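Local coordinates for protein glycosyl hydrolase family 10 (Prevotella bryantii, PDB 4MGQ) that serves as the calcium-binding, carbohydrate-binding domain of a longer enzyme that probably cleaves internal beta-1,4-xylosidic linkages in xylan, at residues V18-M23 with E150-A155; D32-V37 with Q101-L106; T50-V55 with T88-F93; A71-P76 with E94-L99. All blocks are in the same frame, centred on the assembly; numbering follows the deposited sequence.

Interaction 1: V18-M23 with E150-A155; sequences VLYIHM and EIKTVA
The carbonyl oxygen of Tyr20 takes two donors, the amide of Lys152 (Lys152 N to Tyr20 O 3.2 Å) and a water that also accepts from His22 N and donates to Glu150 O. Tyr20 N answers with a bond to Lys152 O, reaching that oxygen from above the carbonyl plane. Two residues earlier on this strand, Val18 pairs with Val154 in the same antiparallel way, with Val18 N 2.8 Å from Val154 O. Toward Glu150 the direct pairing fades, and a second water joins His22 O to Glu150 N.

Side-chain packing centres on Val154, whose branched shape suits a strand. Its CG2 rests on CB of Tyr20 at 3.6 Å and meets CG2 of Val18 at 3.9 Å, while CG1 approaches Tyr20 CD2 obliquely. CG of Tyr20 is anti to its backbone N (chi1 168°), where it meets Val154; the ring stacks with Trp114. Lys152 brings CD to the ring edge, and its amine leads away. Leu19 and Ile21 turn to the buried face instead. Such pairing of a C-terminal edge strand with strand 17-24, beside the calcium site to which His17, Asp116, Thr133 and Glu135 contribute, belongs to a carbohydrate-binding beta-sandwich.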
loop_
_atom_site.group_PDB
_atom_site.type_symbol
_atom_site.label_atom_id
_atom_site.label_comp_id
_atom_site.label_asym_id
_atom_site.label_seq_id
_atom_site.Cartn_x
_atom_site.Cartn_y
_atom_site.Cartn_z
ATOM N N VAL A 18 -8.851 -5.407 5.520
ATOM C CA VAL A 18 -8.032 -4.780 4.495
ATOM C C VAL A 18 -8.073 -3.262 4.662
ATOM O O VAL A 18 -8.965 -2.727 5.315
ATOM C CB VAL A 18 -8.512 -5.161 3.071
ATOM C CG1 VAL A 18 -8.643 -6.692 2.925
ATOM C CG2 VAL A 18 -9.851 -4.506 2.767
ATOM N N LEU A 19 -7.087 -2.587 4.090
ATOM C CA LEU A 19 -7.105 -1.134 3.993
ATOM C C LEU A 19 -8.137 -0.750 2.931
ATOM O O LEU A 19 -8.180 -1.346 1.854
ATOM C CB LEU A 19 -5.715 -0.591 3.638
ATOM C CG LEU A 19 -5.560 0.931 3.453
ATOM C CD1 LEU A 19 -4.119 1.332 3.697
ATOM C CD2 LEU A 19 -5.979 1.404 2.064
ATOM N N TYR A 20 -8.952 0.252 3.237
ATOM C CA TYR A 20 -10.000 0.695 2.323
ATOM C C TYR A 20 -10.034 2.205 2.222
ATOM O O TYR A 20 -10.103 2.892 3.232
ATOM C CB TYR A 20 -11.354 0.186 2.794
ATOM C CG TYR A 20 -12.536 0.813 2.092
ATOM C CD1 TYR A 20 -12.725 0.645 0.728
ATOM C CD2 TYR A 20 -13.477 1.548 2.802
ATOM C CE1 TYR A 20 -13.814 1.196 0.082
ATOM C CE2 TYR A 20 -14.577 2.117 2.158
ATOM C CZ TYR A 20 -14.732 1.930 0.796
ATOM O OH TYR A 20 -15.810 2.470 0.132
ATOM N N ILE A 21 -9.998 2.713 0.996
ATOM C CA ILE A 21 -10.192 4.139 0.771
ATOM C C ILE A 21 -11.335 4.356 -0.200
ATOM O O ILE A 21 -11.259 3.939 -1.360
ATOM C CB ILE A 21 -8.938 4.816 0.216
ATOM C CG1 ILE A 21 -7.815 4.780 1.252
ATOM C CG2 ILE A 21 -9.250 6.264 -0.194
ATOM C CD1 ILE A 21 -6.505 5.289 0.719
ATOM N N HIS A 22 -12.395 4.997 0.273
ATOM C CA HIS A 22 -13.394 5.506 -0.649
ATOM C C HIS A 22 -12.851 6.802 -1.231
ATOM O O HIS A 22 -12.758 7.814 -0.540
ATOM C CB HIS A 22 -14.739 5.752 0.009
ATOM C CG HIS A 22 -15.738 6.339 -0.937
ATOM N ND1 HIS A 22 -16.138 5.686 -2.081
ATOM C CD2 HIS A 22 -16.360 7.541 -0.953
ATOM C CE1 HIS A 22 -16.999 6.442 -2.740
ATOM N NE2 HIS A 22 -17.150 7.574 -2.077
ATOM N N MET A 23 -12.474 6.762 -2.501
ATOM C CA MET A 23 -11.846 7.920 -3.122
ATOM C C MET A 23 -12.876 8.940 -3.601
ATOM O O MET A 23 -12.668 10.146 -3.481
ATOM C CB MET A 23 -10.961 7.469 -4.283
ATOM C CG MET A 23 -9.768 6.636 -3.816
ATOM S SD MET A 23 -8.684 6.067 -5.126
ATOM C CE MET A 23 -9.755 4.901 -5.971
ATOM N N GLU A 150 -11.128 9.369 3.958
ATOM C CA GLU A 150 -10.863 8.599 5.168
ATOM C C GLU A 150 -10.046 7.347 4.885
ATOM O O GLU A 150 -10.358 6.600 3.970
ATOM C CB GLU A 150 -12.163 8.170 5.834
ATOM C CG GLU A 150 -13.216 9.240 5.966
ATOM C CD GLU A 150 -14.545 8.636 6.373
ATOM O OE1 GLU A 150 -15.563 8.908 5.694
ATOM O OE2 GLU A 150 -14.561 7.869 7.362
ATOM N N ILE A 151 -9.014 7.126 5.689
ATOM C CA ILE A 151 -8.287 5.866 5.685
ATOM C C ILE A 151 -8.964 4.933 6.682
ATOM O O ILE A 151 -9.009 5.233 7.874
ATOM C CB ILE A 151 -6.817 6.061 6.066
ATOM C CG1 ILE A 151 -6.154 7.063 5.119
ATOM C CG2 ILE A 151 -6.078 4.726 6.075
ATOM C CD1 ILE A 151 -4.760 7.487 5.550
ATOM N N LYS A 152 -9.509 3.825 6.188
ATOM C CA LYS A 152 -10.247 2.882 7.031
ATOM C C LYS A 152 -9.666 1.484 6.910
ATOM O O LYS A 152 -8.921 1.205 5.980
ATOM C CB LYS A 152 -11.728 2.831 6.641
ATOM C CG LYS A 152 -12.478 4.152 6.759
ATOM C CD LYS A 152 -13.958 3.966 6.445
ATOM C CE LYS A 152 -14.622 2.983 7.408
ATOM N NZ LYS A 152 -14.565 3.440 8.837
ATOM N N THR A 153 -10.011 0.612 7.855
ATOM C CA THR A 153 -9.847 -0.819 7.630
ATOM C C THR A 153 -11.233 -1.438 7.670
ATOM O O THR A 153 -12.076 -1.036 8.480
ATOM C CB THR A 153 -8.921 -1.512 8.665
ATOM O OG1 THR A 153 -9.428 -1.314 9.996
ATOM C CG2 THR A 153 -7.490 -0.978 8.568
ATOM N N VAL A 154 -11.483 -2.388 6.779
ATOM C CA VAL A 154 -12.804 -2.991 6.665
ATOM C C VAL A 154 -12.670 -4.471 6.397
ATOM O O VAL A 154 -11.604 -4.943 5.999
ATOM C CB VAL A 154 -13.645 -2.377 5.523
ATOM C CG1 VAL A 154 -13.807 -0.874 5.708
ATOM C CG2 VAL A 154 -13.019 -2.695 4.174
ATOM N N ALA A 155 -13.766 -5.194 6.596
ATOM C CA ALA A 155 -13.821 -6.591 6.200
ATOM C C ALA A 155 -13.608 -6.695 4.707
ATOM O O ALA A 155 -14.140 -5.886 3.948
ATOM C CB ALA A 155 -15.154 -7.210 6.592
HETATM O O HOH W 1 -12.537 5.092 3.082
HETATM O O HOH W 2 -13.146 8.587 2.097
#

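Interaction 2: D32-V37 with Q101-L106; sequences DRELYV and QLRFEL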
loop_
_atom_site.group_PDB
_atom_site.type_symbol
_atom_site.label_atom_id
_atom_site.label_comp_id
_atom_site.label_asym_id
_atom_site.label_seq_id
_atom_site.Cartn_x
_atom_site.Cartn_y
_atom_site.Cartn_z
ATOM N N ASP A 32 -3.436 15.273 -5.949
ATOM C CA ASP A 32 -4.602 15.802 -5.236
ATOM C C ASP A 32 -5.198 14.823 -4.229
ATOM O O ASP A 32 -6.080 15.181 -3.445
ATOM C CB ASP A 32 -5.692 16.233 -6.229
ATOM C CG ASP A 32 -5.290 17.452 -7.049
ATOM O OD1 ASP A 32 -4.448 18.235 -6.564
ATOM O OD2 ASP A 32 -5.815 17.631 -8.172
ATOM N N ARG A 33 -4.720 13.583 -4.260
ATOM C CA ARG A 33 -5.156 12.577 -3.304
ATOM C C ARG A 33 -3.983 11.641 -3.103
ATOM O O ARG A 33 -3.616 10.918 -4.023
ATOM C CB ARG A 33 -6.384 11.816 -3.813
ATOM C CG ARG A 33 -7.004 10.848 -2.802
ATOM C CD ARG A 33 -8.029 9.924 -3.466
ATOM N NE ARG A 33 -9.248 10.631 -3.873
ATOM C CZ ARG A 33 -9.697 10.716 -5.125
ATOM N NH1 ARG A 33 -9.027 10.167 -6.126
ATOM N NH2 ARG A 33 -10.822 11.372 -5.377
ATOM N N GLU A 34 -3.364 11.692 -1.927
ATOM C CA GLU A 34 -2.184 10.872 -1.676
ATOM C C GLU A 34 -2.315 10.068 -0.386
ATOM O O GLU A 34 -2.898 10.520 0.598
ATOM C CB GLU A 34 -0.914 11.739 -1.631
ATOM C CG GLU A 34 -0.568 12.388 -2.978
ATOM C CD GLU A 34 0.752 13.162 -2.988
ATOM O OE1 GLU A 34 1.447 13.222 -1.962
ATOM O OE2 GLU A 34 1.096 13.726 -4.048
ATOM N N LEU A 35 -1.753 8.867 -0.437
ATOM C CA LEU A 35 -1.654 7.955 0.690
ATOM C C LEU A 35 -0.176 7.642 0.930
ATOM O O LEU A 35 0.558 7.329 -0.010
ATOM C CB LEU A 35 -2.443 6.674 0.408
ATOM C CG LEU A 35 -2.319 5.539 1.419
ATOM C CD1 LEU A 35 -3.008 5.911 2.718
ATOM C CD2 LEU A 35 -2.895 4.244 0.839
ATOM N N TYR A 36 0.251 7.718 2.190
ATOM C CA TYR A 36 1.660 7.585 2.539
ATOM C C TYR A 36 1.935 6.429 3.473
ATOM O O TYR A 36 1.163 6.178 4.386
ATOM C CB TYR A 36 2.151 8.839 3.237
ATOM C CG TYR A 36 2.030 10.105 2.442
ATOM C CD1 TYR A 36 2.236 10.118 1.070
ATOM C CD2 TYR A 36 1.708 11.287 3.069
ATOM C CE1 TYR A 36 2.130 11.305 0.348
ATOM C CE2 TYR A 36 1.595 12.461 2.366
ATOM C CZ TYR A 36 1.815 12.469 1.014
ATOM O OH TYR A 36 1.695 13.661 0.335
ATOM N N VAL A 37 3.068 5.773 3.271
ATOM C CA VAL A 37 3.591 4.845 4.277
ATOM C C VAL A 37 5.114 4.978 4.285
ATOM O O VAL A 37 5.729 5.211 3.240
ATOM C CB VAL A 37 3.143 3.395 3.993
ATOM C CG1 VAL A 37 3.800 2.854 2.737
ATOM C CG2 VAL A 37 3.435 2.494 5.205
ATOM N N GLN A 101 9.953 7.536 2.268
ATOM C CA GLN A 101 8.495 7.489 2.179
ATOM C C GLN A 101 8.031 6.907 0.839
ATOM O O GLN A 101 8.679 7.118 -0.181
ATOM C CB GLN A 101 7.915 8.894 2.374
ATOM C CG GLN A 101 6.396 8.958 2.370
ATOM C CD GLN A 101 5.861 10.363 2.601
ATOM O OE1 GLN A 101 6.106 11.269 1.813
ATOM N NE2 GLN A 101 5.143 10.546 3.697
ATOM N N LEU A 102 6.930 6.152 0.856
ATOM C CA LEU A 102 6.249 5.761 -0.380
ATOM C C LEU A 102 5.003 6.611 -0.535
ATOM O O LEU A 102 4.137 6.608 0.339
ATOM C CB LEU A 102 5.850 4.277 -0.371
ATOM C CG LEU A 102 6.986 3.265 -0.276
ATOM C CD1 LEU A 102 6.411 1.846 -0.390
ATOM C CD2 LEU A 102 8.021 3.513 -1.336
ATOM N N ARG A 103 4.908 7.322 -1.654
ATOM C CA ARG A 103 3.723 8.129 -1.957
ATOM C C ARG A 103 2.825 7.406 -2.948
ATOM O O ARG A 103 3.217 7.222 -4.093
ATOM C CB ARG A 103 4.128 9.490 -2.545
ATOM C CG ARG A 103 5.009 10.339 -1.603
ATOM C CD ARG A 103 5.602 11.565 -2.302
ATOM N NE ARG A 103 4.561 12.366 -2.951
ATOM C CZ ARG A 103 4.811 13.252 -3.914
ATOM N NH1 ARG A 103 6.058 13.448 -4.335
ATOM N NH2 ARG A 103 3.814 13.921 -4.471
ATOM N N PHE A 104 1.633 7.002 -2.507
ATOM C CA PHE A 104 0.632 6.443 -3.411
ATOM C C PHE A 104 -0.155 7.606 -4.012
ATOM O O PHE A 104 -0.848 8.330 -3.301
ATOM C CB PHE A 104 -0.305 5.461 -2.683
ATOM C CG PHE A 104 0.347 4.154 -2.293
ATOM C CD1 PHE A 104 1.317 4.109 -1.295
ATOM C CD2 PHE A 104 -0.040 2.960 -2.898
ATOM C CE1 PHE A 104 1.911 2.903 -0.924
ATOM C CE2 PHE A 104 0.542 1.736 -2.522
ATOM C CZ PHE A 104 1.520 1.710 -1.539
ATOM N N GLU A 105 -0.030 7.788 -5.321
ATOM C CA GLU A 105 -0.678 8.899 -6.021
ATOM C C GLU A 105 -2.044 8.475 -6.525
ATOM O O GLU A 105 -2.146 7.773 -7.533
ATOM C CB GLU A 105 0.195 9.362 -7.177
ATOM C CG GLU A 105 1.585 9.784 -6.736
ATOM C CD GLU A 105 1.533 10.962 -5.791
ATOM O OE1 GLU A 105 0.967 12.011 -6.180
ATOM O OE2 GLU A 105 2.028 10.841 -4.650
ATOM N N LEU A 106 -3.092 8.885 -5.821
ATOM C CA LEU A 106 -4.431 8.398 -6.102
ATOM C C LEU A 106 -5.323 9.456 -6.739
ATOM O O LEU A 106 -6.511 9.220 -6.923
ATOM C CB LEU A 106 -5.098 7.902 -4.818
ATOM C CG LEU A 106 -4.337 6.878 -3.969
ATOM C CD1 LEU A 106 -5.116 6.566 -2.696
ATOM C CD2 LEU A 106 -4.090 5.611 -4.759
#
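Leu35 and Phe104, directly paired, form the apolar centre, their CB atoms 3.9 Å apart on the buried face. Leu106 CD1 closes on Leu35 CB from one end. At the other, Val37 lies beside Leu102, and its CG1 reaches the edge of the Phe104 ring at CE1 (4.1 Å). Branched and aromatic groups suit this face, which packs on Ile21 of the opposite sheet, with Trp141 of the adjoining strand beside Leu35 and Val37.

Backbone bonds hold the pairs, among them Phe104 N to Leu35 O at 2.7 Å. Beyond the strand, Arg33 NH1 gives a bond to Leu106 O at 2.8 Å, nearly in its guanidinium plane.

On the other, polar face the Gln101 amide lies over the Tyr36 ring, planes 22° apart, with NE2 3.4 Å from CG. The Arg103 chain runs alongside that ring, and its guanidinium meets Glu34: NH2 lies 2.8 Å from OE2 on the syn side. Arg103 NE makes a weak bond to Glu34 OE1 and a long salt bridge to Glu105 OE2, completing the network. Glu34 OE2 lies 2.7 Å from Glu105 OE1. Arg103 would favour negative charge here, but the closeness of two buried acids is consistent with one holding a proton, its pKa raised.

Interaction 3: T50-V55 with T88-F93; sequences TLKLRV and TVAQAF
Val89 is wedged against Leu53 and Val55 on the inner face of the sheet, and this is the close-packed half of the contact. Its CG1 meets Leu53 CD2 at 4.0 Å and its CG2 meets Val55 CG1 at 3.9 Å. Both methyls can serve because CG1 stands anti to the backbone N (chi1 165°) and CG2 anti to the carbonyl carbon. Leu53 lies beside Val89 and points the same way; Phe80 and Met115 complete this apolar layer, where leucine and valine bring only apolar groups.

The outer face is sparser. Thr50 OG1 touches Ala92 CB at 3.6 Å, and the Lys52 side chain comes nearest to Ala90 CB with its CG, before its extended chain carries the amine away. Small or flexible residues suit this solvent side. Arg54 also leaves the partner strand, salt-bridged to Asp117 and Asp156 and hydrogen-bonded to the calcium ligand Asp116.

Between the faces runs a regular antiparallel backbone, with Leu51 N 2.8 Å from Gln91 O and Val89 N 2.8 Å from Leu53 O. The inner face of this edge pair, apolar except for Gln91, packs on Phe80 of the other sheet, as expected in the beta-sandwich of a carbohydrate-binding module.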
loop_
_atom_site.group_PDB
_atom_site.type_symbol
_atom_site.label_atom_id
_atom_site.label_comp_id
_atom_site.label_asym_id
_atom_site.label_seq_id
_atom_site.Cartn_x
_atom_site.Cartn_y
_atom_site.Cartn_z
ATOM N N THR A 50 11.406 -4.620 -3.211
ATOM C CA THR A 50 10.258 -5.229 -3.878
ATOM C C THR A 50 8.987 -4.946 -3.099
ATOM O O THR A 50 8.863 -5.315 -1.927
ATOM C CB THR A 50 10.443 -6.753 -4.039
ATOM O OG1 THR A 50 11.601 -7.012 -4.839
ATOM C CG2 THR A 50 9.226 -7.385 -4.708
ATOM N N LEU A 51 8.048 -4.255 -3.744
ATOM C CA LEU A 51 6.747 -4.006 -3.137
ATOM C C LEU A 51 5.824 -5.175 -3.451
ATOM O O LEU A 51 5.618 -5.495 -4.616
ATOM C CB LEU A 51 6.141 -2.697 -3.668
ATOM C CG LEU A 51 4.750 -2.323 -3.145
ATOM C CD1 LEU A 51 4.766 -2.001 -1.653
ATOM C CD2 LEU A 51 4.176 -1.138 -3.929
ATOM N N LYS A 52 5.281 -5.819 -2.420
ATOM C CA LYS A 52 4.269 -6.855 -2.617
ATOM C C LYS A 52 2.984 -6.445 -1.942
ATOM O O LYS A 52 3.014 -5.856 -0.860
ATOM C CB LYS A 52 4.724 -8.198 -2.042
ATOM C CG LYS A 52 5.948 -8.781 -2.685
ATOM C CD LYS A 52 6.201 -10.174 -2.088
ATOM C CE LYS A 52 7.455 -10.795 -2.634
ATOM N NZ LYS A 52 7.695 -12.129 -1.989
ATOM N N LEU A 53 1.854 -6.796 -2.547
ATOM C CA LEU A 53 0.559 -6.571 -1.917
ATOM C C LEU A 53 -0.521 -7.270 -2.724
ATOM O O LEU A 53 -0.239 -7.810 -3.796
ATOM C CB LEU A 53 0.275 -5.066 -1.798
ATOM C CG LEU A 53 0.096 -4.263 -3.094
ATOM C CD1 LEU A 53 -1.227 -3.497 -3.043
ATOM C CD2 LEU A 53 1.259 -3.325 -3.366
ATOM N N ARG A 54 -1.744 -7.299 -2.203
ATOM C CA ARG A 54 -2.882 -7.582 -3.072
ATOM C C ARG A 54 -3.742 -6.330 -3.124
ATOM O O ARG A 54 -3.806 -5.567 -2.158
ATOM C CB ARG A 54 -3.695 -8.804 -2.613
ATOM C CG ARG A 54 -4.277 -8.744 -1.216
ATOM C CD ARG A 54 -5.119 -10.008 -0.918
ATOM N NE ARG A 54 -5.743 -9.882 0.388
ATOM C CZ ARG A 54 -7.033 -10.091 0.636
ATOM N NH1 ARG A 54 -7.844 -10.492 -0.335
ATOM N NH2 ARG A 54 -7.503 -9.918 1.860
ATOM N N VAL A 55 -4.396 -6.124 -4.262
ATOM C CA VAL A 55 -5.144 -4.898 -4.478
ATOM C C VAL A 55 -6.430 -5.202 -5.242
ATOM O O VAL A 55 -6.488 -6.162 -6.017
ATOM C CB VAL A 55 -4.294 -3.860 -5.247
ATOM C CG1 VAL A 55 -3.960 -4.366 -6.653
ATOM C CG2 VAL A 55 -5.003 -2.507 -5.287
ATOM N N THR A 88 -2.569 -10.187 -7.038
ATOM C CA THR A 88 -1.313 -9.990 -6.320
ATOM C C THR A 88 -0.338 -9.164 -7.134
ATOM O O THR A 88 -0.287 -9.252 -8.362
ATOM C CB THR A 88 -0.651 -11.316 -5.957
ATOM O OG1 THR A 88 -0.363 -12.035 -7.159
ATOM C CG2 THR A 88 -1.571 -12.129 -5.073
ATOM N N VAL A 89 0.430 -8.354 -6.419
ATOM C CA VAL A 89 1.373 -7.416 -6.986
ATOM C C VAL A 89 2.756 -7.742 -6.460
ATOM O O VAL A 89 2.910 -8.016 -5.269
ATOM C CB VAL A 89 1.011 -5.957 -6.597
ATOM C CG1 VAL A 89 2.177 -4.996 -6.871
ATOM C CG2 VAL A 89 -0.276 -5.520 -7.285
ATOM N N ALA A 90 3.749 -7.723 -7.343
ATOM C CA ALA A 90 5.141 -7.772 -6.917
ATOM C C ALA A 90 5.959 -6.926 -7.875
ATOM O O ALA A 90 6.136 -7.292 -9.041
ATOM C CB ALA A 90 5.663 -9.209 -6.876
ATOM N N GLN A 91 6.435 -5.783 -7.396
ATOM C CA GLN A 91 7.171 -4.860 -8.255
ATOM C C GLN A 91 8.480 -4.446 -7.606
ATOM O O GLN A 91 8.485 -3.859 -6.529
ATOM C CB GLN A 91 6.339 -3.608 -8.571
ATOM C CG GLN A 91 5.100 -3.853 -9.421
ATOM C CD GLN A 91 5.429 -4.327 -10.829
ATOM O OE1 GLN A 91 6.509 -4.055 -11.361
ATOM N NE2 GLN A 91 4.495 -5.051 -11.437
ATOM N N ALA A 92 9.581 -4.736 -8.289
ATOM C CA ALA A 92 10.903 -4.377 -7.800
ATOM C C ALA A 92 11.362 -3.064 -8.416
ATOM O O ALA A 92 10.975 -2.720 -9.536
ATOM C CB ALA A 92 11.896 -5.476 -8.105
ATOM N N PHE A 93 12.199 -2.341 -7.685
ATOM C CA PHE A 93 12.777 -1.095 -8.187
ATOM C C PHE A 93 14.056 -0.796 -7.409
ATOM O O PHE A 93 14.135 -1.080 -6.211
ATOM C CB PHE A 93 11.777 0.064 -8.051
ATOM C CG PHE A 93 11.523 0.474 -6.622
ATOM C CD1 PHE A 93 10.674 -0.274 -5.808
ATOM C CD2 PHE A 93 12.166 1.574 -6.081
ATOM C CE1 PHE A 93 10.459 0.081 -4.484
ATOM C CE2 PHE A 93 11.953 1.931 -4.762
ATOM C CZ PHE A 93 11.095 1.186 -3.965
#

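Interaction 4: A71-P76 with E94-L99; sequences ATQYWP and EAKSAL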
loop_
_atom_site.group_PDB
_atom_site.type_symbol
_atom_site.label_atom_id
_atom_site.label_comp_id
_atom_site.label_asym_id
_atom_site.label_seq_id
_atom_site.Cartn_x
_atom_site.Cartn_y
_atom_site.Cartn_z
ATOM N N ALA A 71 14.781 14.094 -2.676
ATOM C CA ALA A 71 14.216 14.223 -4.020
ATOM C C ALA A 71 13.150 13.148 -4.225
ATOM O O ALA A 71 13.122 12.153 -3.505
ATOM C CB ALA A 71 15.297 14.109 -5.082
ATOM N N THR A 72 12.271 13.363 -5.192
ATOM C CA THR A 72 11.252 12.377 -5.524
ATOM C C THR A 72 11.801 11.430 -6.579
ATOM O O THR A 72 12.489 11.862 -7.506
ATOM C CB THR A 72 9.959 13.042 -6.059
ATOM O OG1 THR A 72 9.545 14.090 -5.171
ATOM C CG2 THR A 72 8.857 12.017 -6.182
ATOM N N GLN A 73 11.522 10.136 -6.447
ATOM C CA GLN A 73 11.921 9.193 -7.484
ATOM C C GLN A 73 10.717 8.839 -8.344
ATOM O O GLN A 73 9.813 8.122 -7.897
ATOM C CB GLN A 73 12.541 7.930 -6.878
ATOM C CG GLN A 73 13.103 6.990 -7.932
ATOM C CD GLN A 73 14.082 5.968 -7.370
ATOM O OE1 GLN A 73 14.976 6.309 -6.593
ATOM N NE2 GLN A 73 13.931 4.709 -7.790
ATOM N N TYR A 74 10.686 9.374 -9.565
ATOM C CA TYR A 74 9.570 9.129 -10.476
ATOM C C TYR A 74 9.793 7.889 -11.323
ATOM O O TYR A 74 8.843 7.332 -11.865
ATOM C CB TYR A 74 9.342 10.341 -11.386
ATOM C CG TYR A 74 8.985 11.575 -10.609
ATOM C CD1 TYR A 74 7.751 11.698 -9.988
ATOM C CD2 TYR A 74 9.898 12.615 -10.472
ATOM C CE1 TYR A 74 7.429 12.832 -9.250
ATOM C CE2 TYR A 74 9.591 13.740 -9.756
ATOM C CZ TYR A 74 8.363 13.847 -9.145
ATOM O OH TYR A 74 8.079 14.978 -8.419
ATOM N N TRP A 75 11.050 7.468 -11.425
ATOM C CA TRP A 75 11.430 6.270 -12.180
ATOM C C TRP A 75 12.801 5.801 -11.723
ATOM O O TRP A 75 13.705 6.623 -11.551
ATOM C CB TRP A 75 11.454 6.550 -13.692
ATOM C CG TRP A 75 11.673 5.313 -14.514
ATOM C CD1 TRP A 75 12.851 4.647 -14.702
ATOM C CD2 TRP A 75 10.681 4.580 -15.233
ATOM N NE1 TRP A 75 12.650 3.547 -15.499
ATOM C CE2 TRP A 75 11.325 3.485 -15.839
ATOM C CE3 TRP A 75 9.310 4.748 -15.428
ATOM C CZ2 TRP A 75 10.643 2.561 -16.627
ATOM C CZ3 TRP A 75 8.632 3.825 -16.205
ATOM C CH2 TRP A 75 9.300 2.748 -16.797
ATOM N N PRO A 76 12.971 4.483 -11.499
ATOM C CA PRO A 76 11.969 3.417 -11.523
ATOM C C PRO A 76 11.190 3.390 -10.218
ATOM O O PRO A 76 11.695 3.847 -9.196
ATOM C CB PRO A 76 12.809 2.149 -11.673
ATOM C CG PRO A 76 14.069 2.481 -10.929
ATOM C CD PRO A 76 14.309 3.965 -11.161
ATOM N N GLU A 94 15.053 -0.232 -8.085
ATOM C CA GLU A 94 16.285 0.179 -7.422
ATOM C C GLU A 94 16.182 1.610 -6.911
ATOM O O GLU A 94 15.837 2.520 -7.666
ATOM C CB GLU A 94 17.476 0.060 -8.375
ATOM C CG GLU A 94 18.785 0.526 -7.767
ATOM C CD GLU A 94 19.913 0.638 -8.787
ATOM O OE1 GLU A 94 19.742 0.188 -9.936
ATOM O OE2 GLU A 94 20.970 1.193 -8.437
ATOM N N ALA A 95 16.462 1.805 -5.629
ATOM C CA ALA A 95 16.534 3.144 -5.067
ATOM C C ALA A 95 17.712 3.877 -5.692
ATOM O O ALA A 95 18.796 3.313 -5.810
ATOM C CB ALA A 95 16.681 3.084 -3.556
ATOM N N LYS A 96 17.503 5.126 -6.099
ATOM C CA LYS A 96 18.582 5.904 -6.700
ATOM C C LYS A 96 19.107 6.969 -5.736
ATOM O O LYS A 96 19.981 7.761 -6.092
ATOM C CB LYS A 96 18.114 6.567 -8.000
ATOM C CG LYS A 96 17.542 5.605 -9.027
ATOM C CD LYS A 96 18.568 4.591 -9.511
ATOM C CE LYS A 96 17.988 3.758 -10.654
ATOM N NZ LYS A 96 18.907 2.683 -11.110
ATOM N N SER A 97 18.557 6.984 -4.526
ATOM C CA SER A 97 18.941 7.920 -3.475
ATOM C C SER A 97 18.380 7.389 -2.171
ATOM O O SER A 97 17.712 6.357 -2.164
ATOM C CB SER A 97 18.412 9.330 -3.751
ATOM O OG SER A 97 16.997 9.379 -3.643
ATOM N N ALA A 98 18.646 8.076 -1.068
ATOM C CA ALA A 98 18.042 7.690 0.203
ATOM C C ALA A 98 16.569 8.087 0.209
ATOM O O ALA A 98 16.242 9.263 0.069
ATOM C CB ALA A 98 18.775 8.339 1.366
ATOM N N LEU A 99 15.684 7.110 0.375
ATOM C CA LEU A 99 14.243 7.351 0.301
ATOM C C LEU A 99 13.569 6.930 1.598
ATOM O O LEU A 99 13.845 5.840 2.109
ATOM C CB LEU A 99 13.642 6.588 -0.886
ATOM C CG LEU A 99 14.306 6.852 -2.240
ATOM C CD1 LEU A 99 14.093 5.681 -3.183
ATOM C CD2 LEU A 99 13.765 8.148 -2.845
HETATM O O HOH W 3 16.362 11.589 -2.546
HETATM O O HOH W 4 15.998 8.876 -6.076
#
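Residues 71-76 and 94-99 face each other without strand pairing, their backbones nearest at Pro76 and Glu94 (CA to CA 6.8 Å), where a cis peptide precedes the proline. The gap is bridged chiefly by one buried side chain, that of Gln73, reaching across with CG anti to its backbone N (chi1 -174°). Glutamine suits the place because its amide both gives and takes. OE1 accepts from Lys96 N at 2.8 Å, the donor tilted 20° from the carbonyl plane, and also from a water at 2.8 Å. NE2 gives one bond to Glu94 O (2.9 Å) and another to Pro76 O within its own loop (2.8 Å), both acceptors close to the amide plane. Four partners therefore fix the rotation of this group.

Lys96 crosses Gln73 at about a right angle. Its CB and CG pass near OE1, and farther out CE packs on Pro76 CD at 3.7 Å, while NZ makes a weak bond, part of a salt bridge, to Glu94 OE1. Leu99 adds an apolar contact, CD1 3.6 Å from Gln73 OE1. Ser97 OG meets the opposite loop through two waters, one shared with Gln73 OE1 and one with Ala71 N. The contact thus joins the long loop between strands 61-69 and 80-82 to the crossing from strand 87-94 of one sheet to strand 99-105 of the other.

From the N terminus, strand 17-24 comes first, and interaction 1 closes the longest loop when residues 150-155 return to it near the C-terminal end. Everything else nests inside. Interaction 2 joins 32-37 to 101-106 in the opposite sheet, and its Leu35 meets Ile21 and Ile151 of interaction 1 across the interior. Within its loop lie interactions 3 and 4, which cross: 71-76 falls between 50-55 and 88-93, while 94-99 follows directly after 88-93. Interactions 1 and 3 belong to the same sheet, touching where Val18 meets Arg54. Phe93 lies against Gln73 and Pro76, linking that sheet to the loops of interaction 4.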